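PDB 6WBT: cellulase IBT99 from Metagenomes, which probably hydrolyses 6-phospho-alpha-glucosides to release glucose 6-phosphate, using bound NAD and a manganese ion in the manner of family 4 glycoside hydrolases. Local coordinates for residues I282-R286 with G287-I291; V107-E110 with T111-A114; K92-V95 with K96-I100. One frame throughout, in Å; residues are numbered along the deposited sequence.

How the contacts relate
All three contacts are local, and each sends a charged side chain to glucose 6-phosphate. Contact 2 is the buried one, a loop of backbone N-H groups gathered on a glutamine, whose Glu110 reaches the sugar hydroxyls and NAD. Contacts 1 and 3 are partly buried, the first a loop running into the start of helix 286-291, the third a piece inside helix 90-103, and both supply an arginine to the phosphate. Contact 1 belongs to the C-terminal part of the chain, contacts 2 and 3 to the N-terminal part, so the ligand lies where these regions meet. Contacts 1 and 3 touch through Glu98, which receives the amide of Gly287; a weak, long ion pair from Glu110 to Arg94 joins contacts 2 and 3.

Contact 1. Residues I282-R286 with G287-I291; sequences INNTR and GMQVI. With G6P (6-O-phosphono-alpha-D-glucopyranose), chain F.
Arg286 and Gln289 meet through NH1 of the arginine, which donates to OE1 of the amide at 3.2 Å; the bond lies near the guanidinium plane, while the two flat groups stand almost perpendicular (87°). A bend at chi2 (56°) in the otherwise extended arginine lays its head beside the helix, where Val290 CG1 sits over one face, 3.7 Å from Arg286 NE. The same head grips the phosphate: NE donates to O1P of G6P at 3.2 Å and NH2 to O3P of G6P at 2.8 Å. Asp241 adds a salt bridge to NH1. This is the first turn of helix 286-291, with Thr285 as N-cap residue; its OG1 is hydrogen-bonded to Glu98. Gln289 ties the cap down twice, through its backbone N to Thr285 O and through NE2 to Asn284 O at 3.3 Å, the donor standing well above that carbonyl plane. The tight part is this cluster of Arg286, Gln289 and Val290. Toward the exposed Ile282 and Asn283 the packing thins: the selenium of selenomethionine Met288, at the end of an extended chain, rests against the backbone of Asn283, whose own side chain points away from the helix.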
# COMPACT_ATOMS: atom_id res chain seq x y z
N ILE A 282 -24.79 -34.18 18.19
CA ILE A 282 -23.60 -34.98 17.91
C ILE A 282 -23.97 -36.26 17.18
O ILE A 282 -23.21 -36.74 16.33
CB ILE A 282 -22.84 -35.27 19.22
CG1 ILE A 282 -21.66 -36.21 18.97
CG2 ILE A 282 -23.78 -35.84 20.27
CD1 ILE A 282 -20.58 -35.62 18.10
N ASN A 283 -25.14 -36.82 17.47
CA ASN A 283 -25.56 -38.08 16.85
C ASN A 283 -26.43 -37.88 15.61
O ASN A 283 -26.95 -38.87 15.08
CB ASN A 283 -26.32 -38.94 17.87
CG ASN A 283 -25.49 -39.26 19.11
OD1 ASN A 283 -25.88 -38.94 20.23
ND2 ASN A 283 -24.34 -39.90 18.91
N ASN A 284 -26.60 -36.64 15.14
CA ASN A 284 -27.38 -36.35 13.92
C ASN A 284 -26.90 -35.01 13.38
O ASN A 284 -27.60 -34.00 13.36
CB ASN A 284 -28.89 -36.34 14.20
CG ASN A 284 -29.72 -36.21 12.94
OD1 ASN A 284 -30.26 -35.15 12.63
ND2 ASN A 284 -29.85 -37.31 12.21
N THR A 285 -25.65 -34.99 12.92
CA THR A 285 -25.08 -33.80 12.33
C THR A 285 -25.70 -33.56 10.95
O THR A 285 -26.46 -34.37 10.43
CB THR A 285 -23.56 -33.93 12.22
OG1 THR A 285 -23.24 -35.06 11.41
CG2 THR A 285 -22.96 -34.12 13.60
N ARG A 286 -25.35 -32.41 10.37
CA ARG A 286 -25.90 -32.04 9.07
C ARG A 286 -25.49 -33.03 7.99
O ARG A 286 -26.28 -33.34 7.09
CB ARG A 286 -25.45 -30.62 8.70
CG ARG A 286 -25.90 -30.16 7.33
CD ARG A 286 -27.40 -30.26 7.17
NE ARG A 286 -27.84 -29.94 5.81
CZ ARG A 286 -29.10 -30.04 5.40
NH1 ARG A 286 -30.05 -30.44 6.23
NH2 ARG A 286 -29.41 -29.73 4.14
N GLY A 287 -24.26 -33.54 8.06
CA GLY A 287 -23.83 -34.53 7.09
C GLY A 287 -24.65 -35.81 7.18
O GLY A 287 -24.92 -36.45 6.16
N MSE A 288 -25.05 -36.19 8.39
CA MSE A 288 -25.89 -37.37 8.58
C MSE A 288 -27.28 -37.15 8.01
O MSE A 288 -27.93 -38.09 7.55
CB MSE A 288 -25.97 -37.72 10.07
CG MSE A 288 -24.73 -38.37 10.63
SE MSE A 288 -24.85 -38.65 12.56
CE MSE A 288 -23.51 -40.05 12.75
N GLN A 289 -27.74 -35.89 8.05
CA GLN A 289 -29.07 -35.58 7.55
C GLN A 289 -29.14 -35.71 6.03
O GLN A 289 -30.12 -36.24 5.50
CB GLN A 289 -29.47 -34.17 7.99
CG GLN A 289 -29.50 -33.98 9.49
CD GLN A 289 -29.66 -32.54 9.90
OE1 GLN A 289 -30.22 -31.73 9.16
NE2 GLN A 289 -29.16 -32.20 11.09
N VAL A 290 -28.11 -35.24 5.33
CA VAL A 290 -28.09 -35.38 3.87
C VAL A 290 -27.82 -36.82 3.46
O VAL A 290 -28.13 -37.20 2.33
CB VAL A 290 -27.07 -34.42 3.24
CG1 VAL A 290 -27.28 -33.00 3.76
CG2 VAL A 290 -25.65 -34.89 3.50
N ILE A 291 -27.24 -37.62 4.35
CA ILE A 291 -27.08 -39.05 4.07
C ILE A 291 -28.44 -39.74 4.13
O ILE A 291 -28.78 -40.55 3.25
CB ILE A 291 -26.07 -39.68 5.04
CG1 ILE A 291 -24.65 -39.25 4.69
CG2 ILE A 291 -26.19 -41.20 5.02
CD1 ILE A 291 -23.59 -39.81 5.61
C1 G6P F . -25.33 -23.77 -0.08
C2 G6P F . -23.88 -23.54 0.33
C3 G6P F . -23.08 -24.84 0.28
C4 G6P F . -23.81 -25.94 1.05
C5 G6P F . -25.23 -26.06 0.53
C6 G6P F . -26.02 -27.17 1.22
O1 G6P F . -25.38 -24.15 -1.46
O2 G6P F . -23.28 -22.59 -0.56
O3 G6P F . -21.78 -24.63 0.85
O4 G6P F . -23.12 -27.18 0.89
O5 G6P F . -25.90 -24.81 0.71
O6 G6P F . -25.18 -27.92 2.10
P G6P F . -25.69 -29.33 2.68
O1P G6P F . -25.22 -29.34 4.11
O2P G6P F . -25.02 -30.36 1.79
O3P G6P F . -27.19 -29.27 2.51

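Contact 2. Residues V107-E110 with T111-A114; sequences VGQE and TCGA. With G6P (6-O-phosphono-alpha-D-glucopyranose), chain F; NAD (nicotinamide-adenine-dinucleotide), chain G.
Gln109 folds its side chain back over Thr111 and Cys112, in the loop that joins helix 90-103 to helix 114-136 within the Rossmann-type, NAD-binding half of this family 4 glycoside hydrolase. Its CB starts against the backbone, 3.3 Å from the carbonyl O of Cys112. At CG the chain bends (chi2 -87°), and this carries CD in over the turn, closer to the amide of Thr111 than to that of Cys112. The tip, OE1, is the collecting point. It accepts the backbone N of Thr111 at 2.6 Å in a fairly straight bond (164°) whose donor stands above the amide plane, and it takes the hydroxyl OG1 of Thr111 at 3.2 Å in that plane, on a lone pair. A third, weak bond comes from Cys112 N. One oxygen thus holds both the backbone and the side chain of Thr111. With chi1 at 61°, OG1 lies between the threonine's backbone N and carbonyl carbon, within reach of the glutamine; it is also hydrogen-bonded to His201, a manganese ligand, so the loop forms part of the metal's second shell. Glu110 runs beside Thr111 in the same direction, out of the turn and into the active site. There Arg87 forms a salt bridge with its OE2, and that oxygen also receives O2D of the NAD ribose at 3.2 Å. The other oxygen, OE1 of Glu110, accepts the sugar hydroxyl O4 of G6P at 2.8 Å, with the methyl CG2 of Thr111 lying 3.4 Å from the same OE1.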
# COMPACT_ATOMS: atom_id res chain seq x y z
N VAL A 107 -18.16 -25.53 16.65
CA VAL A 107 -19.12 -25.59 15.55
C VAL A 107 -18.62 -26.57 14.50
O VAL A 107 -17.57 -26.35 13.88
CB VAL A 107 -19.35 -24.20 14.95
CG1 VAL A 107 -20.18 -24.31 13.67
CG2 VAL A 107 -20.03 -23.29 15.95
N GLY A 108 -19.37 -27.65 14.30
CA GLY A 108 -19.04 -28.62 13.27
C GLY A 108 -19.84 -28.39 12.00
O GLY A 108 -20.95 -28.90 11.86
N GLN A 109 -19.27 -27.63 11.07
CA GLN A 109 -19.94 -27.27 9.83
C GLN A 109 -19.16 -27.83 8.65
O GLN A 109 -17.99 -28.21 8.77
CB GLN A 109 -20.10 -25.75 9.71
CG GLN A 109 -21.38 -25.30 9.02
CD GLN A 109 -21.25 -25.23 7.51
OE1 GLN A 109 -20.16 -25.03 6.98
NE2 GLN A 109 -22.37 -25.39 6.81
N GLU A 110 -19.83 -27.88 7.50
CA GLU A 110 -19.22 -28.41 6.29
C GLU A 110 -18.01 -27.58 5.86
O GLU A 110 -16.94 -28.12 5.58
CB GLU A 110 -20.25 -28.47 5.16
CG GLU A 110 -19.71 -29.01 3.85
CD GLU A 110 -20.57 -28.61 2.66
OE1 GLU A 110 -20.92 -27.42 2.55
OE2 GLU A 110 -20.89 -29.49 1.84
N THR A 111 -18.17 -26.26 5.81
CA THR A 111 -17.15 -25.38 5.28
C THR A 111 -16.68 -24.31 6.27
O THR A 111 -15.81 -23.51 5.91
CB THR A 111 -17.64 -24.69 4.00
OG1 THR A 111 -18.80 -23.89 4.30
CG2 THR A 111 -18.01 -25.72 2.96
N CYS A 112 -17.22 -24.28 7.48
CA CYS A 112 -16.86 -23.27 8.47
C CYS A 112 -16.35 -23.95 9.74
O CYS A 112 -16.87 -25.00 10.14
CB CYS A 112 -18.05 -22.37 8.80
SG CYS A 112 -18.61 -21.36 7.41
N GLY A 113 -15.35 -23.34 10.36
CA GLY A 113 -14.77 -23.88 11.57
C GLY A 113 -13.70 -24.93 11.28
O GLY A 113 -13.11 -24.97 10.20
N ALA A 114 -13.47 -25.78 12.28
CA ALA A 114 -12.48 -26.84 12.12
C ALA A 114 -12.92 -27.88 11.09
O ALA A 114 -12.07 -28.48 10.43
CB ALA A 114 -12.21 -27.51 13.47
C1 G6P F . -25.33 -23.77 -0.08
C2 G6P F . -23.88 -23.54 0.33
C3 G6P F . -23.08 -24.84 0.28
C4 G6P F . -23.81 -25.94 1.05
C5 G6P F . -25.23 -26.06 0.53
C6 G6P F . -26.02 -27.17 1.22
O1 G6P F . -25.38 -24.15 -1.46
O2 G6P F . -23.28 -22.59 -0.56
O3 G6P F . -21.78 -24.63 0.85
O4 G6P F . -23.12 -27.18 0.89
O5 G6P F . -25.90 -24.81 0.71
O6 G6P F . -25.18 -27.92 2.10
P G6P F . -25.69 -29.33 2.68
O1P G6P F . -25.22 -29.34 4.11
O2P G6P F . -25.02 -30.36 1.79
O3P G6P F . -27.19 -29.27 2.51
PA NAD G . -21.31 -36.32 -2.82
O1A NAD G . -20.45 -36.85 -1.73
O2A NAD G . -22.73 -36.79 -2.89
O5B NAD G . -20.59 -36.59 -4.23
C5B NAD G . -19.23 -36.10 -4.44
C4B NAD G . -18.59 -36.89 -5.56
O4B NAD G . -17.22 -36.46 -5.74
C3B NAD G . -18.52 -38.42 -5.35
O3B NAD G . -18.99 -39.08 -6.52
C2B NAD G . -17.01 -38.66 -5.17
O2B NAD G . -16.60 -39.97 -5.49
C1B NAD G . -16.45 -37.59 -6.08
N9A NAD G . -15.04 -37.30 -5.87
C8A NAD G . -14.37 -37.29 -4.67
N7A NAD G . -13.10 -37.00 -4.79
C5A NAD G . -12.91 -36.82 -6.15
C6A NAD G . -11.77 -36.50 -6.91
N6A NAD G . -10.56 -36.30 -6.38
N1A NAD G . -11.92 -36.39 -8.25
C2A NAD G . -13.13 -36.59 -8.77
N3A NAD G . -14.27 -36.90 -8.16
C4A NAD G . -14.10 -37.00 -6.83
O3 NAD G . -21.31 -34.72 -2.76
PN NAD G . -22.48 -33.63 -2.90
O1N NAD G . -23.24 -33.89 -4.16
O2N NAD G . -23.24 -33.57 -1.62
O5D NAD G . -21.61 -32.29 -3.07
C5D NAD G . -20.61 -32.27 -4.11
C4D NAD G . -19.74 -31.05 -3.94
O4D NAD G . -20.50 -29.87 -4.26
C3D NAD G . -19.21 -30.81 -2.51
O3D NAD G . -17.83 -30.47 -2.56
C2D NAD G . -20.07 -29.62 -2.08
O2D NAD G . -19.54 -28.88 -0.98
C1D NAD G . -20.11 -28.83 -3.38
N1N NAD G . -21.17 -27.78 -3.37
C2N NAD G . -20.82 -26.46 -3.25
C3N NAD G . -21.79 -25.47 -3.22
C7N NAD G . -21.34 -24.04 -3.15
O7N NAD G . -22.00 -23.22 -2.51
N7N NAD G . -20.25 -23.70 -3.83
C4N NAD G . -23.13 -25.84 -3.27
C5N NAD G . -23.47 -27.17 -3.42
C6N NAD G . -22.48 -28.12 -3.47

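Contact 3. Residues K92-V95 with K96-I100; sequences KMRV and KDEQI. With G6P (6-O-phosphono-alpha-D-glucopyranose), chain F.
Val95 lies against the backbone of Lys96, its neighbour on helix 90-103. With chi1 at -51°, CG2 of Val95 is set between its own backbone N and carbonyl carbon, 3.2 Å from Lys96 N, and CB touches the same amide. Val95 O takes the amide N of Gln99 at 3.0 Å in a regular helical bond, while the isopropyl group of Val95 leads away from the helix to pack on Met288 and Thr285. Lys96 lays only its root on the helix, CB 3.7 Å from Met93 O, before the chain bends at chi2 and leads away to the exposed side. Glu98 is the third main residue. Its CG packs 3.4 Å from Arg94 O, and its OE1 turns to the start of helix 286-291, where it accepts the amide of Gly287 and is also hydrogen-bonded to the hydroxyl of Thr285. The salt bridge from Arg94 NE to Glu98 OE2 is long, 3.8 Å; a water donates to Glu98 OE2 at 2.7 Å and accepts only weakly from Arg94 NH2. Arg94, fully extended, reaches the ligand, where NH1 donates almost in line (176°) to O2P of G6P at 2.9 Å. Helix 90-103 is hemmed in on several flanks: Glu98 and Val95 meet helix 286-291 and its cap, Asp97 forms a salt bridge to Arg122 of helix 114-136, and Ile100 packs into helix 421-434.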
# COMPACT_ATOMS: atom_id res chain seq x y z
N LYS A 92 -19.06 -39.53 4.04
CA LYS A 92 -18.56 -40.31 5.17
C LYS A 92 -17.59 -39.48 6.01
O LYS A 92 -17.66 -39.50 7.25
CB LYS A 92 -17.88 -41.58 4.66
CG LYS A 92 -16.69 -42.03 5.49
CD LYS A 92 -15.76 -42.92 4.66
CE LYS A 92 -14.43 -43.13 5.35
NZ LYS A 92 -13.47 -43.87 4.49
N MSE A 93 -16.68 -38.76 5.37
CA MSE A 93 -15.70 -37.95 6.09
C MSE A 93 -16.32 -36.66 6.61
O MSE A 93 -15.81 -36.05 7.54
CB MSE A 93 -14.50 -37.64 5.20
CG MSE A 93 -13.55 -38.81 5.02
SE MSE A 93 -12.91 -39.50 6.73
CE MSE A 93 -12.24 -37.83 7.49
N ARG A 94 -17.43 -36.25 5.99
CA ARG A 94 -18.10 -35.03 6.44
C ARG A 94 -18.71 -35.21 7.82
O ARG A 94 -18.60 -34.32 8.68
CB ARG A 94 -19.17 -34.61 5.43
CG ARG A 94 -19.96 -33.39 5.86
CD ARG A 94 -20.99 -32.98 4.82
NE ARG A 94 -21.76 -31.82 5.27
CZ ARG A 94 -22.68 -31.21 4.53
NH1 ARG A 94 -22.95 -31.63 3.31
NH2 ARG A 94 -23.34 -30.17 5.03
N VAL A 95 -19.37 -36.34 8.06
CA VAL A 95 -19.97 -36.58 9.37
C VAL A 95 -18.89 -36.80 10.42
O VAL A 95 -19.11 -36.53 11.61
CB VAL A 95 -20.96 -37.76 9.31
CG1 VAL A 95 -21.93 -37.58 8.17
CG2 VAL A 95 -20.22 -39.08 9.19
N LYS A 96 -17.72 -37.28 10.02
CA LYS A 96 -16.63 -37.46 10.97
C LYS A 96 -16.00 -36.13 11.35
O LYS A 96 -15.54 -35.95 12.48
CB LYS A 96 -15.58 -38.42 10.41
CG LYS A 96 -14.58 -38.91 11.45
CD LYS A 96 -15.30 -39.54 12.63
CE LYS A 96 -14.32 -39.93 13.73
NZ LYS A 96 -15.02 -40.48 14.92
N ASP A 97 -15.96 -35.18 10.41
CA ASP A 97 -15.47 -33.84 10.74
C ASP A 97 -16.43 -33.13 11.68
O ASP A 97 -16.00 -32.47 12.63
CB ASP A 97 -15.28 -33.02 9.46
CG ASP A 97 -14.25 -33.63 8.53
OD1 ASP A 97 -13.61 -34.63 8.92
OD2 ASP A 97 -14.08 -33.11 7.41
N GLU A 98 -17.74 -33.25 11.43
CA GLU A 98 -18.72 -32.58 12.28
C GLU A 98 -18.76 -33.20 13.67
O GLU A 98 -18.97 -32.50 14.67
CB GLU A 98 -20.10 -32.63 11.62
CG GLU A 98 -20.20 -31.82 10.34
CD GLU A 98 -21.47 -32.12 9.57
OE1 GLU A 98 -21.88 -33.30 9.53
OE2 GLU A 98 -22.06 -31.18 8.99
N GLN A 99 -18.57 -34.52 13.77
CA GLN A 99 -18.64 -35.18 15.07
C GLN A 99 -17.41 -34.87 15.91
O GLN A 99 -17.51 -34.72 17.14
CB GLN A 99 -18.79 -36.69 14.89
CG GLN A 99 -20.21 -37.14 14.57
CD GLN A 99 -20.34 -38.65 14.51
OE1 GLN A 99 -21.34 -39.21 14.96
NE2 GLN A 99 -19.33 -39.31 13.96
N ILE A 100 -16.24 -34.76 15.28
CA ILE A 100 -15.02 -34.46 16.03
C ILE A 100 -15.09 -33.05 16.61
O ILE A 100 -14.65 -32.80 17.73
CB ILE A 100 -13.78 -34.65 15.14
CG1 ILE A 100 -13.52 -36.14 14.92
CG2 ILE A 100 -12.56 -33.97 15.74
CD1 ILE A 100 -12.29 -36.43 14.08
C1 G6P F . -25.33 -23.77 -0.08
C2 G6P F . -23.88 -23.54 0.33
C3 G6P F . -23.08 -24.84 0.28
C4 G6P F . -23.81 -25.94 1.05
C5 G6P F . -25.23 -26.06 0.53
C6 G6P F . -26.02 -27.17 1.22
O1 G6P F . -25.38 -24.15 -1.46
O2 G6P F . -23.28 -22.59 -0.56
O3 G6P F . -21.78 -24.63 0.85
O4 G6P F . -23.12 -27.18 0.89
O5 G6P F . -25.90 -24.81 0.71
O6 G6P F . -25.18 -27.92 2.10
P G6P F . -25.69 -29.33 2.68
O1P G6P F . -25.22 -29.34 4.11
O2P G6P F . -25.02 -30.36 1.79
O3P G6P F . -27.19 -29.27 2.51
O HOH W 1 -22.27 -28.69 7.85